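Local coordinates for 49 protein (Murid herpesvirus 4, PDB 6A4V) that interacts with poly(ADP-ribose) polymerase 1 and facilitates virus replication, probably by this route, at residues H100-L104 with G216-L220; F189-F195 with L229-C233; N281-L286 with E300-L305. One frame throughout, in Å; residues are numbered along the deposited sequence.

Contact 1 (H100-L104 with G216-L220)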
# COMPACT_ATOMS: atom_id res chain seq x y z
N HIS B 100 14.76 12.38 18.11
CA HIS B 100 14.48 12.25 19.54
C HIS B 100 15.64 12.73 20.42
O HIS B 100 15.40 13.25 21.50
CB HIS B 100 14.27 10.81 19.89
CG HIS B 100 13.52 10.70 21.14
ND1 HIS B 100 12.28 11.22 21.22
CD2 HIS B 100 13.80 10.13 22.33
CE1 HIS B 100 11.76 10.96 22.41
NE2 HIS B 100 12.69 10.32 23.15
N LEU B 101 16.89 12.54 19.96
CA LEU B 101 18.06 12.95 20.73
C LEU B 101 18.12 14.49 20.78
O LEU B 101 18.33 15.04 21.86
CB LEU B 101 19.36 12.36 20.16
CG LEU B 101 19.53 10.84 20.30
CD1 LEU B 101 20.65 10.34 19.40
CD2 LEU B 101 19.80 10.40 21.74
N THR B 102 17.95 15.16 19.62
CA THR B 102 17.99 16.62 19.57
C THR B 102 16.88 17.17 20.49
O THR B 102 17.13 18.01 21.33
CB THR B 102 17.86 17.18 18.14
OG1 THR B 102 16.64 16.61 17.71
CG2 THR B 102 19.01 16.87 17.20
N LEU B 103 15.68 16.61 20.40
CA LEU B 103 14.63 16.95 21.31
C LEU B 103 15.09 16.84 22.77
O LEU B 103 14.69 17.64 23.60
CB LEU B 103 13.44 16.03 21.06
CG LEU B 103 12.31 16.11 22.09
CD1 LEU B 103 11.06 15.43 21.54
CD2 LEU B 103 12.70 15.51 23.44
N LEU B 104 15.83 15.78 23.12
CA LEU B 104 16.20 15.56 24.52
C LEU B 104 17.15 16.69 24.97
O LEU B 104 17.14 17.04 26.15
CB LEU B 104 16.82 14.18 24.74
CG LEU B 104 15.86 12.98 24.79
CD1 LEU B 104 16.62 11.69 25.01
CD2 LEU B 104 14.78 13.13 25.84
N GLY B 216 10.44 10.96 27.98
CA GLY B 216 11.42 11.11 26.88
C GLY B 216 12.56 10.08 26.95
O GLY B 216 13.28 9.90 25.97
N LEU B 217 12.74 9.39 28.07
CA LEU B 217 13.76 8.33 28.13
C LEU B 217 13.11 6.97 27.90
O LEU B 217 13.66 6.17 27.16
CB LEU B 217 14.54 8.40 29.44
CG LEU B 217 15.52 9.57 29.49
CD1 LEU B 217 16.48 9.46 30.66
CD2 LEU B 217 16.32 9.70 28.21
N ASN B 218 11.93 6.74 28.48
CA ASN B 218 11.13 5.58 28.12
C ASN B 218 11.02 5.45 26.59
O ASN B 218 11.14 4.36 26.03
CB ASN B 218 9.77 5.65 28.82
CG ASN B 218 9.82 5.15 30.25
OD1 ASN B 218 10.86 4.69 30.72
ND2 ASN B 218 8.70 5.23 30.96
N VAL B 219 10.80 6.56 25.90
CA VAL B 219 10.61 6.59 24.48
C VAL B 219 11.94 6.30 23.78
O VAL B 219 11.98 5.64 22.75
CB VAL B 219 10.04 7.96 24.05
CG1 VAL B 219 10.33 8.31 22.60
CG2 VAL B 219 8.56 8.06 24.32
N LEU B 220 13.03 6.88 24.29
CA LEU B 220 14.34 6.60 23.70
C LEU B 220 14.61 5.10 23.75
O LEU B 220 15.18 4.51 22.84
CB LEU B 220 15.44 7.29 24.48
CG LEU B 220 16.83 6.99 23.93
CD1 LEU B 220 16.87 7.20 22.42
CD2 LEU B 220 17.88 7.85 24.61

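Contact 2 (F189-F195 with L229-C233)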
# COMPACT_ATOMS: atom_id res chain seq x y z
N PHE B 189 11.72 -13.93 16.18
CA PHE B 189 11.44 -13.46 14.85
C PHE B 189 10.46 -14.38 14.12
O PHE B 189 10.56 -14.57 12.92
CB PHE B 189 12.75 -13.28 14.07
CG PHE B 189 13.58 -12.18 14.65
CD1 PHE B 189 14.38 -12.38 15.77
CD2 PHE B 189 13.48 -10.89 14.13
CE1 PHE B 189 15.12 -11.33 16.29
CE2 PHE B 189 14.22 -9.85 14.66
CZ PHE B 189 15.03 -10.07 15.75
N SER B 190 9.49 -14.92 14.85
CA SER B 190 8.44 -15.74 14.19
C SER B 190 7.64 -14.84 13.26
O SER B 190 7.28 -15.29 12.16
CB SER B 190 7.55 -16.41 15.18
OG SER B 190 8.31 -17.28 16.00
N TYR B 191 7.35 -13.61 13.79
CA TYR B 191 6.62 -12.49 13.17
C TYR B 191 7.40 -11.22 13.47
O TYR B 191 8.34 -11.26 14.26
CB TYR B 191 5.19 -12.38 13.70
CG TYR B 191 5.05 -12.40 15.20
CD1 TYR B 191 4.83 -13.58 15.89
CD2 TYR B 191 5.17 -11.25 15.93
CE1 TYR B 191 4.67 -13.59 17.27
CE2 TYR B 191 5.04 -11.24 17.30
CZ TYR B 191 4.78 -12.42 17.98
OH TYR B 191 4.65 -12.36 19.33
N MET B 192 7.05 -10.13 12.77
CA MET B 192 7.51 -8.81 13.05
C MET B 192 6.33 -7.88 12.88
O MET B 192 5.50 -8.07 12.01
CB MET B 192 8.65 -8.35 12.13
CG MET B 192 10.04 -8.40 12.74
SD MET B 192 10.38 -7.28 14.11
CE MET B 192 11.52 -6.12 13.38
N TYR B 193 6.22 -6.90 13.77
CA TYR B 193 5.27 -5.83 13.57
C TYR B 193 5.88 -4.83 12.60
O TYR B 193 7.09 -4.72 12.49
CB TYR B 193 4.87 -5.21 14.90
CG TYR B 193 3.99 -6.13 15.70
CD1 TYR B 193 2.66 -6.25 15.36
CD2 TYR B 193 4.45 -6.83 16.80
CE1 TYR B 193 1.82 -7.11 16.04
CE2 TYR B 193 3.62 -7.69 17.50
CZ TYR B 193 2.29 -7.81 17.12
OH TYR B 193 1.43 -8.66 17.74
N ASN B 194 5.04 -4.11 11.88
CA ASN B 194 5.52 -3.04 10.98
C ASN B 194 5.66 -1.71 11.75
O ASN B 194 5.21 -1.51 12.88
CB ASN B 194 4.56 -2.90 9.80
CG ASN B 194 3.20 -2.41 10.23
OD1 ASN B 194 2.97 -2.10 11.42
ND2 ASN B 194 2.30 -2.29 9.29
N PHE B 195 6.31 -0.75 11.12
CA PHE B 195 6.61 0.54 11.70
C PHE B 195 5.38 1.34 12.15
O PHE B 195 5.38 1.93 13.21
CB PHE B 195 7.33 1.33 10.63
CG PHE B 195 7.69 2.71 11.03
CD1 PHE B 195 8.23 2.97 12.27
CD2 PHE B 195 7.56 3.75 10.12
CE1 PHE B 195 8.58 4.27 12.61
CE2 PHE B 195 7.93 5.04 10.46
CZ PHE B 195 8.44 5.29 11.71
N LEU B 229 15.68 -4.53 16.95
CA LEU B 229 14.92 -5.60 16.36
C LEU B 229 14.99 -5.49 14.84
O LEU B 229 15.28 -6.49 14.15
CB LEU B 229 13.47 -5.55 16.83
CG LEU B 229 13.00 -6.41 18.00
CD1 LEU B 229 11.49 -6.47 17.98
CD2 LEU B 229 13.52 -7.84 17.98
N PHE B 230 14.68 -4.32 14.28
CA PHE B 230 14.64 -4.19 12.82
C PHE B 230 16.06 -4.42 12.30
O PHE B 230 16.28 -4.94 11.21
CB PHE B 230 14.05 -2.83 12.38
CG PHE B 230 12.55 -2.83 12.26
CD1 PHE B 230 11.91 -3.65 11.32
CD2 PHE B 230 11.76 -2.08 13.11
CE1 PHE B 230 10.53 -3.68 11.21
CE2 PHE B 230 10.37 -2.12 13.01
CZ PHE B 230 9.75 -2.88 12.05
N SER B 231 17.06 -4.06 13.09
CA SER B 231 18.42 -4.25 12.60
C SER B 231 18.68 -5.73 12.34
O SER B 231 19.31 -6.12 11.37
CB SER B 231 19.43 -3.72 13.54
OG SER B 231 19.63 -2.33 13.30
N VAL B 232 18.26 -6.55 13.29
CA VAL B 232 18.55 -7.95 13.18
C VAL B 232 17.71 -8.51 12.03
O VAL B 232 18.18 -9.20 11.14
CB VAL B 232 18.28 -8.64 14.53
CG1 VAL B 232 18.05 -10.13 14.40
CG2 VAL B 232 19.42 -8.35 15.50
N CYS B 233 16.44 -8.12 12.05
CA CYS B 233 15.50 -8.49 11.04
C CYS B 233 16.03 -8.25 9.61
O CYS B 233 15.83 -9.10 8.73
CB CYS B 233 14.24 -7.71 11.28
SG CYS B 233 12.81 -8.51 10.52

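Contact 3 (N281-L286 with E300-L305)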
# COMPACT_ATOMS: atom_id res chain seq x y z
N ASN B 281 -6.98 -18.24 -16.46
CA ASN B 281 -6.56 -16.88 -16.19
C ASN B 281 -5.69 -16.85 -14.92
O ASN B 281 -4.58 -16.29 -14.92
CB ASN B 281 -7.81 -16.03 -16.06
CG ASN B 281 -7.57 -14.55 -16.22
OD1 ASN B 281 -6.78 -14.12 -17.07
ND2 ASN B 281 -8.24 -13.77 -15.37
N LEU B 282 -6.23 -17.44 -13.85
CA LEU B 282 -5.57 -17.52 -12.55
C LEU B 282 -4.18 -18.11 -12.73
O LEU B 282 -3.21 -17.68 -12.12
CB LEU B 282 -6.36 -18.37 -11.54
CG LEU B 282 -5.66 -18.43 -10.17
CD1 LEU B 282 -5.18 -17.02 -9.80
CD2 LEU B 282 -6.57 -18.97 -9.07
N ASN B 283 -4.10 -19.13 -13.59
CA ASN B 283 -2.84 -19.86 -13.77
C ASN B 283 -1.81 -18.96 -14.46
O ASN B 283 -0.68 -18.84 -13.98
CB ASN B 283 -3.10 -21.20 -14.47
CG ASN B 283 -1.82 -21.79 -15.01
OD1 ASN B 283 -0.96 -22.22 -14.22
ND2 ASN B 283 -1.64 -21.66 -16.32
N HIS B 284 -2.23 -18.25 -15.53
CA HIS B 284 -1.38 -17.26 -16.27
C HIS B 284 -0.85 -16.17 -15.34
O HIS B 284 0.31 -15.74 -15.44
CB HIS B 284 -2.21 -16.57 -17.39
CG HIS B 284 -2.53 -17.44 -18.56
ND1 HIS B 284 -3.82 -17.48 -19.11
CD2 HIS B 284 -1.76 -18.26 -19.30
CE1 HIS B 284 -3.83 -18.29 -20.15
NE2 HIS B 284 -2.58 -18.79 -20.28
N LEU B 285 -1.71 -15.70 -14.44
CA LEU B 285 -1.31 -14.70 -13.50
C LEU B 285 -0.20 -15.21 -12.58
O LEU B 285 0.83 -14.44 -12.35
CB LEU B 285 -2.56 -14.24 -12.73
CG LEU B 285 -3.39 -13.20 -13.50
CD1 LEU B 285 -4.74 -13.00 -12.88
CD2 LEU B 285 -2.65 -11.91 -13.63
N LEU B 286 -0.40 -16.43 -12.02
CA LEU B 286 0.53 -17.00 -11.05
C LEU B 286 1.89 -17.19 -11.70
O LEU B 286 2.92 -16.88 -11.11
CB LEU B 286 -0.03 -18.29 -10.43
CG LEU B 286 -0.51 -18.10 -8.99
CD1 LEU B 286 0.62 -17.59 -8.12
CD2 LEU B 286 -1.71 -17.16 -8.92
N GLU B 300 -4.93 -7.95 -9.66
CA GLU B 300 -5.68 -8.79 -10.65
C GLU B 300 -6.05 -10.17 -10.09
O GLU B 300 -7.17 -10.64 -10.24
CB GLU B 300 -4.90 -8.92 -11.94
CG GLU B 300 -5.85 -8.97 -13.10
CD GLU B 300 -5.14 -9.18 -14.40
OE1 GLU B 300 -4.06 -8.46 -14.63
OE2 GLU B 300 -5.65 -10.09 -15.11
N ILE B 301 -5.13 -10.81 -9.40
CA ILE B 301 -5.44 -12.11 -8.82
C ILE B 301 -6.62 -12.03 -7.85
O ILE B 301 -7.46 -12.88 -7.87
CB ILE B 301 -4.21 -12.71 -8.15
CG1 ILE B 301 -3.16 -13.14 -9.17
CG2 ILE B 301 -4.57 -13.85 -7.26
CD1 ILE B 301 -1.80 -13.32 -8.52
N LEU B 302 -6.63 -11.04 -6.96
CA LEU B 302 -7.72 -10.86 -6.00
C LEU B 302 -9.06 -10.80 -6.71
O LEU B 302 -9.99 -11.43 -6.29
CB LEU B 302 -7.49 -9.55 -5.21
CG LEU B 302 -6.60 -9.73 -4.00
CD1 LEU B 302 -5.85 -8.47 -3.62
CD2 LEU B 302 -7.42 -10.30 -2.84
N ILE B 303 -9.15 -9.99 -7.76
CA ILE B 303 -10.42 -9.81 -8.36
C ILE B 303 -10.83 -11.17 -8.93
O ILE B 303 -11.97 -11.64 -8.75
CB ILE B 303 -10.48 -8.63 -9.37
CG1 ILE B 303 -11.91 -8.11 -9.46
CG2 ILE B 303 -9.98 -8.97 -10.78
CD1 ILE B 303 -12.45 -7.67 -8.12
N CYS B 304 -9.85 -11.88 -9.46
CA CYS B 304 -10.05 -13.17 -10.08
C CYS B 304 -10.42 -14.27 -9.07
O CYS B 304 -11.29 -15.15 -9.29
CB CYS B 304 -8.81 -13.50 -10.90
SG CYS B 304 -8.85 -15.19 -11.54
N LEU B 305 -9.81 -14.28 -7.90
CA LEU B 305 -10.27 -15.24 -6.90
C LEU B 305 -11.72 -14.91 -6.48
O LEU B 305 -12.55 -15.79 -6.39
CB LEU B 305 -9.31 -15.13 -5.73
CG LEU B 305 -7.90 -15.62 -6.01
CD1 LEU B 305 -7.01 -15.30 -4.84
CD2 LEU B 305 -7.91 -17.11 -6.28

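Contact 1 (H100-L104 with G216-L220)
H100 reaches from one helix to the backbone of the other and ends on the carbonyl of G216. Its CB leaves the helix toward 216-220, and with CG anti to the backbone N (chi1 -159°) the imidazole is carried straight across the gap. From CG the ring divides. CD2 runs along the L220 side, 3.9 Å from L220 CB, while ND1 and CE1 turn to the V219 side; the modelled spacing there is too short to be trusted in detail. At the tip, NE2 donates a hydrogen bond to G216 O, 2.9 Å away, with an N-H...O angle of 152°. The acceptor sits near the ring edge, slightly out of the imidazole plane, and the donor in turn comes in well bent from the C=O direction and somewhat tilted from the carbonyl plane. G216 O, close to the start of helix 213-235, takes this bond as well as a weak one from L220 N of its own helix.

The two segments form an antiparallel helix pair, their axes 10.8 Å apart and inclined at 160°, joining helix 89-104 to helix 213-235 within a mainly helical fold. One turn further along helix 89-104, L104 lies against the same carbonyl: its CD2 comes to 3.6 Å from G216 O, and its CD1 meets L217 CD2 at 3.8 Å and L220 CD2 at 4.1 Å. L101 adds a looser touch on L220 through CD2. Helix 131-146 covers L217 and L220 through L143 and L142, and L117 and L124 of helix 111-126 pack on L101.

Contact 2 (F189-F195 with L229-C233)
M192 lays its terminal methyl over one face of the F230 ring, with CE 3.5 Å from the ring centroid and 22° off the normal. This is a CH-pi contact within a Met-aromatic pair; SD stands farther back above the same face, 4.9 Å from the centroid. The pair fastens a short extended segment, strand 192-193, to the long helix 213-235 of a mainly helical protein. M192 can do this because its chain is bent at both chi2 (-67°) and chi3 (-110°), which turns the methyl onto the F230 ring. CE then also reaches L229 CB, while M192 CG rests on C233 SG at 3.6 Å.

F189 packs on the same helix against L229, V232 and C233, sharing L229 and C233 with M192. Its CZ meets L229 CD2 at 3.5 Å and V232 CG1 at 3.3 Å, and the ring and the valine cross at about a right angle. L229 O lies in the plane of the F189 ring at its edge, 3.6 Å from CE2. Y40 meets F230 edge-to-face, and M192 is backbone-bonded to both Y40 and Y41, so the N-terminal residues run beside the strand. N194 begins helix 195-203 as its N-cap, its OD1 paired with T197 OG1 and its ND2 with E38. F195, the first residue of that helix, packs on L296 of the second subunit. Next to the methyl-covered ring, the backbone carbonyl of Y193 comes to the far end of F230, with Y193 O 3.3 Å from F230 CZ.

Contact 3 (N281-L286 with E300-L305)
L285 has the largest share of surface buried here, and it meets two neighbours of helix 295-312 at once. Its CB lies 3.8 Å from I301 CG1, the two side chains running antiparallel alongside one another. Its two methyls turn instead to E300, which crosses it at about a right angle: L285 CD2 is 3.8 Å from E300 CD, and L285 CD1 is equally close to E300 OE2. The leucine methyls thus pack across the end of the glutamate chain by van der Waals contact. The polar end of E300 is taken up by the second subunit, where R99 forms a salt bridge with OE2 and H92 a weak hydrogen bond with OE1; the nearby arginine would tend to favour the ionised carboxylate.

These segments belong to consecutive helices, 274-289 and 295-312, which form an antiparallel helical hairpin with axes 10.1 Å apart at an angle of 158°. I301 is central to it. With CG1 anti to its carbonyl carbon (chi1 -70°), the branch ending in CD1 extends to L286 CD2 at 3.9 Å, and CG2 is left to meet L282 CD1 at 4.1 Å. F250 of helix 238-262 touches both I301 and L286, and C73 of helix 61-85 also packs on I301.

L282 carries the other end of the interface. Its CD2 meets L305 CD2 at 3.6 Å, with the two leucines crossing obliquely, while its CB faces the sulfur of C304. That SG points across from the opposite helix and also lies 4.1 Å from N281 ND2.

Contacts 1 and 2 share helix 213-235, with 216-220 near its start and 229-233 near its end, and their centres are 22 Å apart without touching. Contact 2 lies about 5 Å from the centre of the chain but is only partly buried; contacts 1 and 3 are buried yet peripheral, on opposite sides of that centre with about 48 Å between their own centres. Both peripheral contacts pair antiparallel helices, distant in sequence in contact 1 and consecutive in contact 3. Only contact 1 has a hydrogen bond between its segments. Contact 2 relies on aromatic and sulfur packing, and contact 3 on aliphatic packing beside a subunit-bridging glutamate.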